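Local coordinates for peptidase M42 (Thaumarchaeota archaeon SCGC AB-539-E09, PDB 5DS0), which probably removes amino acids from the N-terminal ends of peptides, as a dinuclear-metal aminopeptidase of the TET type that assembles from twelve subunits, at residues M34-E40 with F51-G55; L96-V101 with G112-S116; G259-V263 with V315-P320. The contacts are given in a common frame with arbitrary orientation. Numbering follows the deposited sequence.

Interaction 1: M34-E40 with F51-G55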
loop_
_atom_site.group_PDB
_atom_site.type_symbol
_atom_site.label_atom_id
_atom_site.label_comp_id
_atom_site.label_asym_id
_atom_site.label_seq_id
_atom_site.Cartn_x
_atom_site.Cartn_y
_atom_site.Cartn_z
HETATM N N MSE C 34 9.622 58.810 -9.879
HETATM C CA MSE C 34 8.854 59.310 -11.016
HETATM C C MSE C 34 8.372 60.737 -10.913
HETATM O O MSE C 34 7.799 61.235 -11.878
HETATM C CB MSE C 34 7.640 58.416 -11.231
HETATM C CG MSE C 34 8.060 57.017 -11.657
HETATM SE SE MSE C 34 8.606 56.968 -13.558
HETATM C CE MSE C 34 6.801 57.141 -14.311
ATOM N N GLU C 35 8.588 61.414 -9.782
ATOM C CA GLU C 35 8.142 62.812 -9.639
ATOM C C GLU C 35 8.528 63.681 -10.825
ATOM O O GLU C 35 7.683 64.375 -11.373
ATOM C CB GLU C 35 8.647 63.452 -8.335
ATOM C CG GLU C 35 7.611 63.446 -7.205
ATOM C CD GLU C 35 8.233 63.499 -5.808
ATOM O OE1 GLU C 35 9.189 64.288 -5.602
ATOM O OE2 GLU C 35 7.770 62.736 -4.916
ATOM N N PRO C 36 9.797 63.628 -11.249
ATOM C CA PRO C 36 10.189 64.483 -12.372
ATOM C C PRO C 36 9.796 64.005 -13.763
ATOM O O PRO C 36 10.049 64.719 -14.722
ATOM C CB PRO C 36 11.715 64.542 -12.246
ATOM C CG PRO C 36 12.093 63.286 -11.561
ATOM C CD PRO C 36 10.958 62.956 -10.635
ATOM N N TYR C 37 9.179 62.834 -13.898
ATOM C CA TYR C 37 8.923 62.261 -15.237
ATOM C C TYR C 37 7.458 62.046 -15.623
ATOM O O TYR C 37 7.145 61.947 -16.808
ATOM C CB TYR C 37 9.681 60.937 -15.393
ATOM C CG TYR C 37 11.163 61.046 -15.102
ATOM C CD1 TYR C 37 11.997 61.810 -15.904
ATOM C CD2 TYR C 37 11.725 60.391 -14.009
ATOM C CE1 TYR C 37 13.346 61.921 -15.633
ATOM C CE2 TYR C 37 13.078 60.487 -13.733
ATOM C CZ TYR C 37 13.883 61.253 -14.551
ATOM O OH TYR C 37 15.221 61.351 -14.265
ATOM N N ALA C 38 6.564 61.934 -14.650
ATOM C CA ALA C 38 5.162 61.690 -14.952
ATOM C C ALA C 38 4.402 63.000 -15.001
ATOM O O ALA C 38 4.626 63.886 -14.183
ATOM C CB ALA C 38 4.548 60.779 -13.910
ATOM N N ASP C 39 3.477 63.106 -15.950
ATOM C CA ASP C 39 2.664 64.304 -16.093
ATOM C C ASP C 39 1.561 64.348 -15.033
ATOM O O ASP C 39 1.078 65.415 -14.689
ATOM C CB ASP C 39 2.083 64.383 -17.508
ATOM C CG ASP C 39 3.173 64.407 -18.593
ATOM O OD1 ASP C 39 4.196 65.101 -18.405
ATOM O OD2 ASP C 39 3.013 63.727 -19.638
ATOM N N GLU C 40 1.184 63.195 -14.496
ATOM C CA GLU C 40 0.131 63.120 -13.483
ATOM C C GLU C 40 0.207 61.751 -12.799
ATOM O O GLU C 40 0.770 60.806 -13.353
ATOM C CB GLU C 40 -1.235 63.327 -14.141
ATOM C CG GLU C 40 -2.404 63.528 -13.183
ATOM C CD GLU C 40 -3.765 63.520 -13.889
ATOM O OE1 GLU C 40 -3.843 63.965 -15.064
ATOM O OE2 GLU C 40 -4.760 63.075 -13.260
ATOM N N PHE C 51 1.181 56.084 -13.159
ATOM C CA PHE C 51 1.847 57.262 -13.675
ATOM C C PHE C 51 1.435 57.500 -15.103
ATOM O O PHE C 51 1.546 56.603 -15.938
ATOM C CB PHE C 51 3.351 57.047 -13.629
ATOM C CG PHE C 51 3.850 56.665 -12.278
ATOM C CD1 PHE C 51 3.952 57.625 -11.283
ATOM C CD2 PHE C 51 4.187 55.359 -11.984
ATOM C CE1 PHE C 51 4.400 57.286 -10.018
ATOM C CE2 PHE C 51 4.644 55.014 -10.729
ATOM C CZ PHE C 51 4.752 55.976 -9.743
ATOM N N ILE C 52 0.988 58.717 -15.389
ATOM C CA ILE C 52 0.473 59.063 -16.710
ATOM C C ILE C 52 1.466 59.912 -17.483
ATOM O O ILE C 52 1.959 60.926 -16.988
ATOM C CB ILE C 52 -0.856 59.817 -16.605
ATOM C CG1 ILE C 52 -1.848 59.003 -15.765
ATOM C CG2 ILE C 52 -1.429 60.080 -17.989
ATOM C CD1 ILE C 52 -3.130 59.733 -15.414
ATOM N N ALA C 53 1.776 59.472 -18.698
ATOM C CA ALA C 53 2.535 60.265 -19.663
ATOM C C ALA C 53 1.567 60.672 -20.768
ATOM O O ALA C 53 1.109 59.822 -21.534
ATOM C CB ALA C 53 3.703 59.462 -20.222
ATOM N N LYS C 54 1.250 61.969 -20.826
ATOM C CA LYS C 54 0.192 62.481 -21.689
ATOM C C LYS C 54 0.575 62.520 -23.157
ATOM O O LYS C 54 1.736 62.615 -23.531
ATOM C CB LYS C 54 -0.272 63.865 -21.241
ATOM C CG LYS C 54 -1.080 63.872 -19.945
ATOM C CD LYS C 54 -1.852 65.189 -19.762
ATOM C CE LYS C 54 -2.317 65.445 -18.318
ATOM N NZ LYS C 54 -2.863 64.240 -17.611
ATOM N N GLY C 55 -0.454 62.396 -23.977
ATOM C CA GLY C 55 -0.369 62.517 -25.425
ATOM C C GLY C 55 -1.815 62.629 -25.868
ATOM O O GLY C 55 -2.592 63.362 -25.252
#
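A classic beta bulge opens the antiparallel pairing here, where the chain leaving helix 24-34 meets strand 49-53 at one margin of the mixed sheet. Met-34, a selenomethionine in the crystal, lies over one face of the Phe-51 ring: its CG stands 3.9 Å from the ring centroid, nearly on the normal, and its SE makes a Met-aromatic contact at 5.0 Å from that centroid. A long flexible side chain suits this spot, because it can fill the space between the ring and helix 179-197, where it also touches Met-189 and Ile-192. The chain then turns through residues 35-37 and comes back at Ala-38, whose small CB fits 3.9 Å from Phe-51 CB. Next, Asp-39 and Glu-40 both face Ile-52, the bulge itself. Ile-52 O accepts a hydrogen bond from Asp-39 N at 2.9 Å and a weak one from Glu-40 N at 3.5 Å, while Ile-52 N gives a straight bond to Glu-40 O at 2.9 Å. The carboxylate of Asp-39 reaches past the bulge and receives Lys-54 N on OD2 at 2.8 Å. Glu-40, extended along the same face as Ile-52, ends in a salt bridge, its OE1 2.7 Å from Lys-54 NZ.

Interaction 2: L96-V101 with G112-S116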
loop_
_atom_site.group_PDB
_atom_site.type_symbol
_atom_site.label_atom_id
_atom_site.label_comp_id
_atom_site.label_asym_id
_atom_site.label_seq_id
_atom_site.Cartn_x
_atom_site.Cartn_y
_atom_site.Cartn_z
ATOM N N LEU C 96 11.376 26.884 1.995
ATOM C CA LEU C 96 11.153 27.722 3.159
ATOM C C LEU C 96 12.072 27.452 4.341
ATOM O O LEU C 96 12.602 28.385 4.923
ATOM C CB LEU C 96 9.709 27.587 3.626
ATOM C CG LEU C 96 8.621 28.116 2.693
ATOM C CD1 LEU C 96 7.245 27.805 3.270
ATOM C CD2 LEU C 96 8.775 29.615 2.467
ATOM N N LEU C 97 12.218 26.200 4.746
ATOM C CA LEU C 97 13.007 25.875 5.937
ATOM C C LEU C 97 14.406 26.443 5.914
ATOM O O LEU C 97 15.119 26.361 4.899
ATOM C CB LEU C 97 13.120 24.371 6.136
ATOM C CG LEU C 97 11.956 23.706 6.867
ATOM C CD1 LEU C 97 12.282 22.242 7.126
ATOM C CD2 LEU C 97 11.636 24.409 8.178
ATOM N N GLY C 98 14.783 27.046 7.037
ATOM C CA GLY C 98 16.136 27.559 7.229
ATOM C C GLY C 98 16.360 28.949 6.686
ATOM O O GLY C 98 17.485 29.452 6.729
ATOM N N GLN C 99 15.288 29.587 6.217
ATOM C CA GLN C 99 15.399 30.869 5.524
ATOM C C GLN C 99 15.174 32.066 6.442
ATOM O O GLN C 99 14.393 31.990 7.371
ATOM C CB GLN C 99 14.402 30.933 4.379
ATOM C CG GLN C 99 14.638 29.904 3.288
ATOM C CD GLN C 99 15.685 30.315 2.273
ATOM O OE1 GLN C 99 16.266 31.401 2.342
ATOM N NE2 GLN C 99 15.926 29.444 1.317
ATOM N N ARG C 100 15.883 33.160 6.168
ATOM C CA ARG C 100 15.777 34.363 6.974
ATOM C C ARG C 100 14.610 35.189 6.503
ATOM O O ARG C 100 14.402 35.379 5.307
ATOM C CB ARG C 100 17.021 35.213 6.849
ATOM C CG ARG C 100 18.303 34.560 7.335
ATOM C CD ARG C 100 19.456 35.200 6.607
ATOM N NE ARG C 100 20.779 34.829 7.094
ATOM C CZ ARG C 100 21.476 35.504 8.011
ATOM N NH1 ARG C 100 20.940 36.551 8.620
ATOM N NH2 ARG C 100 22.705 35.108 8.341
ATOM N N VAL C 101 13.862 35.713 7.458
ATOM C CA VAL C 101 12.758 36.591 7.161
ATOM C C VAL C 101 12.859 37.794 8.051
ATOM O O VAL C 101 13.629 37.811 9.009
ATOM C CB VAL C 101 11.396 35.905 7.394
ATOM C CG1 VAL C 101 11.200 34.754 6.408
ATOM C CG2 VAL C 101 11.251 35.413 8.832
ATOM N N GLY C 112 14.104 37.073 11.880
ATOM C CA GLY C 112 13.822 35.715 12.298
ATOM C C GLY C 112 14.181 34.674 11.249
ATOM O O GLY C 112 14.656 34.999 10.152
ATOM N N ILE C 113 13.953 33.417 11.610
ATOM C CA ILE C 113 14.330 32.289 10.799
ATOM C C ILE C 113 13.163 31.337 10.723
ATOM O O ILE C 113 12.571 31.019 11.738
ATOM C CB ILE C 113 15.479 31.525 11.445
ATOM C CG1 ILE C 113 16.686 32.431 11.641
ATOM C CG2 ILE C 113 15.887 30.348 10.576
ATOM C CD1 ILE C 113 17.706 31.861 12.602
ATOM N N ILE C 114 12.848 30.853 9.525
ATOM C CA ILE C 114 11.800 29.850 9.383
ATOM C C ILE C 114 12.336 28.516 9.894
ATOM O O ILE C 114 13.428 28.076 9.503
ATOM C CB ILE C 114 11.339 29.713 7.935
ATOM C CG1 ILE C 114 10.753 31.039 7.449
ATOM C CG2 ILE C 114 10.289 28.628 7.825
ATOM C CD1 ILE C 114 10.343 31.046 5.985
ATOM N N ALA C 115 11.590 27.892 10.792
ATOM C CA ALA C 115 12.059 26.681 11.463
ATOM C C ALA C 115 10.960 25.666 11.638
ATOM O O ALA C 115 9.776 25.974 11.478
ATOM C CB ALA C 115 12.640 27.030 12.818
ATOM N N SER C 116 11.370 24.442 11.942
ATOM C CA SER C 116 10.432 23.381 12.288
ATOM C C SER C 116 11.001 22.579 13.435
ATOM O O SER C 116 12.101 22.852 13.908
ATOM C CB SER C 116 10.191 22.460 11.098
ATOM O OG SER C 116 11.327 21.659 10.838
#
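Ile-114 is the main bump of this antiparallel beta hairpin, and the chain entering strand 100-105 bends to make its hollow. Leu-96 to Gln-99 form a type II turn. Leu-96 O comes 3.5 Å from Ile-114 CB, and the tip of the isoleucine, CD1, fits between Leu-96 CD2 at 4.1 Å and Val-101 CG1 at 3.8 Å. Branched aliphatics suit this buried seat. Gly-98 takes the positive phi of the turn, which favours glycine, and its N bonds to Ile-114 O at 3.0 Å; Ile-114 N bonds to Gln-99 O at 2.9 Å. Leu-97 starts out pointing away but folds back, laying CD2 3.8 Å from Ser-116 CB. Further along, Gly-112 and Val-101 form a hydrogen-bonded pair, with Val-101 N to Gly-112 O at 2.9 Å and Gly-112 N to Val-101 O at 3.0 Å. Arg-100 turns to the other face with Ile-113 and bonds through NH2 to Ser-163 and Pro-164 of the second subunit, so the hairpin also meets a subunit interface. Within the closed six-stranded barrel, strand 100-105 has strand 158-161 on its other side, strand 108-115 has strand 137-139, and Phe-72 of strand 71-77 packs on Leu-96, Val-101 and Ile-114.

Interaction 3: G259-V263 with V315-P320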
loop_
_atom_site.group_PDB
_atom_site.type_symbol
_atom_site.label_atom_id
_atom_site.label_comp_id
_atom_site.label_asym_id
_atom_site.label_seq_id
_atom_site.Cartn_x
_atom_site.Cartn_y
_atom_site.Cartn_z
ATOM N N GLY C 259 16.418 36.910 -24.377
ATOM C CA GLY C 259 15.511 38.014 -24.710
ATOM C C GLY C 259 14.207 37.965 -23.952
ATOM O O GLY C 259 13.881 36.956 -23.355
ATOM N N PRO C 260 13.444 39.061 -23.969
ATOM C CA PRO C 260 12.147 39.041 -23.314
ATOM C C PRO C 260 11.221 38.032 -23.950
ATOM O O PRO C 260 11.430 37.617 -25.090
ATOM C CB PRO C 260 11.610 40.452 -23.536
ATOM C CG PRO C 260 12.372 40.975 -24.706
ATOM C CD PRO C 260 13.735 40.376 -24.558
ATOM N N GLY C 261 10.204 37.636 -23.199
ATOM C CA GLY C 261 9.246 36.665 -23.668
ATOM C C GLY C 261 7.944 37.321 -24.054
ATOM O O GLY C 261 7.641 38.438 -23.643
ATOM N N LEU C 262 7.177 36.616 -24.872
ATOM C CA LEU C 262 5.817 37.014 -25.205
ATOM C C LEU C 262 4.927 35.829 -24.935
ATOM O O LEU C 262 5.135 34.741 -25.460
ATOM C CB LEU C 262 5.728 37.402 -26.664
ATOM C CG LEU C 262 4.328 37.784 -27.108
ATOM C CD1 LEU C 262 3.938 39.117 -26.506
ATOM C CD2 LEU C 262 4.256 37.865 -28.620
ATOM N N VAL C 263 3.933 36.038 -24.100
ATOM C CA VAL C 263 3.088 34.947 -23.673
ATOM C C VAL C 263 1.982 34.756 -24.696
ATOM O O VAL C 263 1.150 35.658 -24.887
ATOM C CB VAL C 263 2.479 35.220 -22.291
ATOM C CG1 VAL C 263 1.571 34.078 -21.872
ATOM C CG2 VAL C 263 3.564 35.415 -21.265
ATOM N N VAL C 315 -1.686 41.815 -23.858
ATOM C CA VAL C 315 -0.640 40.859 -24.109
ATOM C C VAL C 315 0.329 40.906 -22.938
ATOM O O VAL C 315 0.517 41.947 -22.350
ATOM C CB VAL C 315 0.035 41.167 -25.464
ATOM C CG1 VAL C 315 1.149 42.190 -25.330
ATOM C CG2 VAL C 315 0.546 39.901 -26.106
ATOM N N VAL C 316 0.912 39.767 -22.584
ATOM C CA VAL C 316 1.904 39.735 -21.505
ATOM C C VAL C 316 3.312 39.621 -22.067
ATOM O O VAL C 316 3.607 38.744 -22.869
ATOM C CB VAL C 316 1.691 38.563 -20.540
ATOM C CG1 VAL C 316 2.682 38.631 -19.397
ATOM C CG2 VAL C 316 0.274 38.556 -19.997
ATOM N N ILE C 317 4.174 40.530 -21.625
ATOM C CA ILE C 317 5.570 40.544 -22.019
ATOM C C ILE C 317 6.389 40.260 -20.781
ATOM O O ILE C 317 6.151 40.859 -19.746
ATOM C CB ILE C 317 5.950 41.901 -22.595
ATOM C CG1 ILE C 317 5.247 42.087 -23.937
ATOM C CG2 ILE C 317 7.453 41.995 -22.774
ATOM C CD1 ILE C 317 5.231 43.510 -24.459
ATOM N N THR C 318 7.380 39.383 -20.899
ATOM C CA THR C 318 8.040 38.833 -19.718
ATOM C C THR C 318 9.546 38.912 -19.740
ATOM O O THR C 318 10.163 38.888 -20.802
ATOM C CB THR C 318 7.699 37.341 -19.541
ATOM O OG1 THR C 318 8.173 36.605 -20.676
ATOM C CG2 THR C 318 6.199 37.140 -19.403
ATOM N N ILE C 319 10.134 39.021 -18.557
ATOM C CA ILE C 319 11.567 38.834 -18.386
ATOM C C ILE C 319 11.826 37.464 -17.759
ATOM O O ILE C 319 11.383 37.198 -16.642
ATOM C CB ILE C 319 12.197 39.912 -17.493
ATOM C CG1 ILE C 319 12.140 41.282 -18.175
ATOM C CG2 ILE C 319 13.648 39.573 -17.207
ATOM C CD1 ILE C 319 10.915 42.078 -17.793
ATOM N N PRO C 320 12.538 36.590 -18.478
ATOM C CA PRO C 320 12.822 35.280 -17.906
ATOM C C PRO C 320 13.638 35.414 -16.639
ATOM O O PRO C 320 14.658 36.113 -16.634
ATOM C CB PRO C 320 13.625 34.577 -18.995
ATOM C CG PRO C 320 13.271 35.285 -20.254
ATOM C CD PRO C 320 12.998 36.703 -19.871
#
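Leu-262 lays its CD1 against Val-315, 3.5 Å from CG2, and against Ile-317, 4.1 Å from CG1, on one face of an antiparallel strand pair in the mixed sheet of the metallopeptidase domain. Branched aliphatics suit this face, since helix 273-285 packs on Leu-262 and helix 333-349 on Ile-317. On the other face Val-263 CG2 fills the space beside Val-316 CB and Thr-318 CG2, both at 3.7 Å. Val-316 also touches Glu-237, a cobalt ligand, and its side chain is about 9 Å from a bound cobalt, so the strand runs close to the two-metal site, probably the catalytic centre. Thr-318 OG1 hydrogen-bonds to Asp-239. Glycine suits the place opposite: an ideal CB on Gly-261 would lie 2.3 Å from Thr-318 OG1, a clash. Gly-259 is called for by its backbone angles, which would jam a CB against the preceding carbonyl. Pro-260 leads into the strand and brings its CA 3.2 Å from Thr-318 O. The strands, at 143° with axes 4.6 Å apart at closest, are joined by hydrogen bonds from Val-263 N to Val-316 O at 3.0 Å, Thr-318 N to Gly-261 O at 2.9 Å, and Gly-261 N to Thr-318 O at 2.7 Å.

Interactions 1 and 3 belong to the same mixed sheet, with centres about 25 Å apart, but to different depths of it. Interaction 3 is wholly buried, relying on aliphatic packing and backbone bonds near the metal ions, whereas interaction 1 lies at a margin, where an aromatic contact on the inner side gives way to charged side chains nearer the surface. Interaction 2 is part of a separate barrel, its centre about 41 Å from that of interaction 1 and 32 Å from that of interaction 3, on the opposite side of the chain's centre from both. It too is buried, yet partly by another subunit, which the other two do not touch. All three are antiparallel pairings.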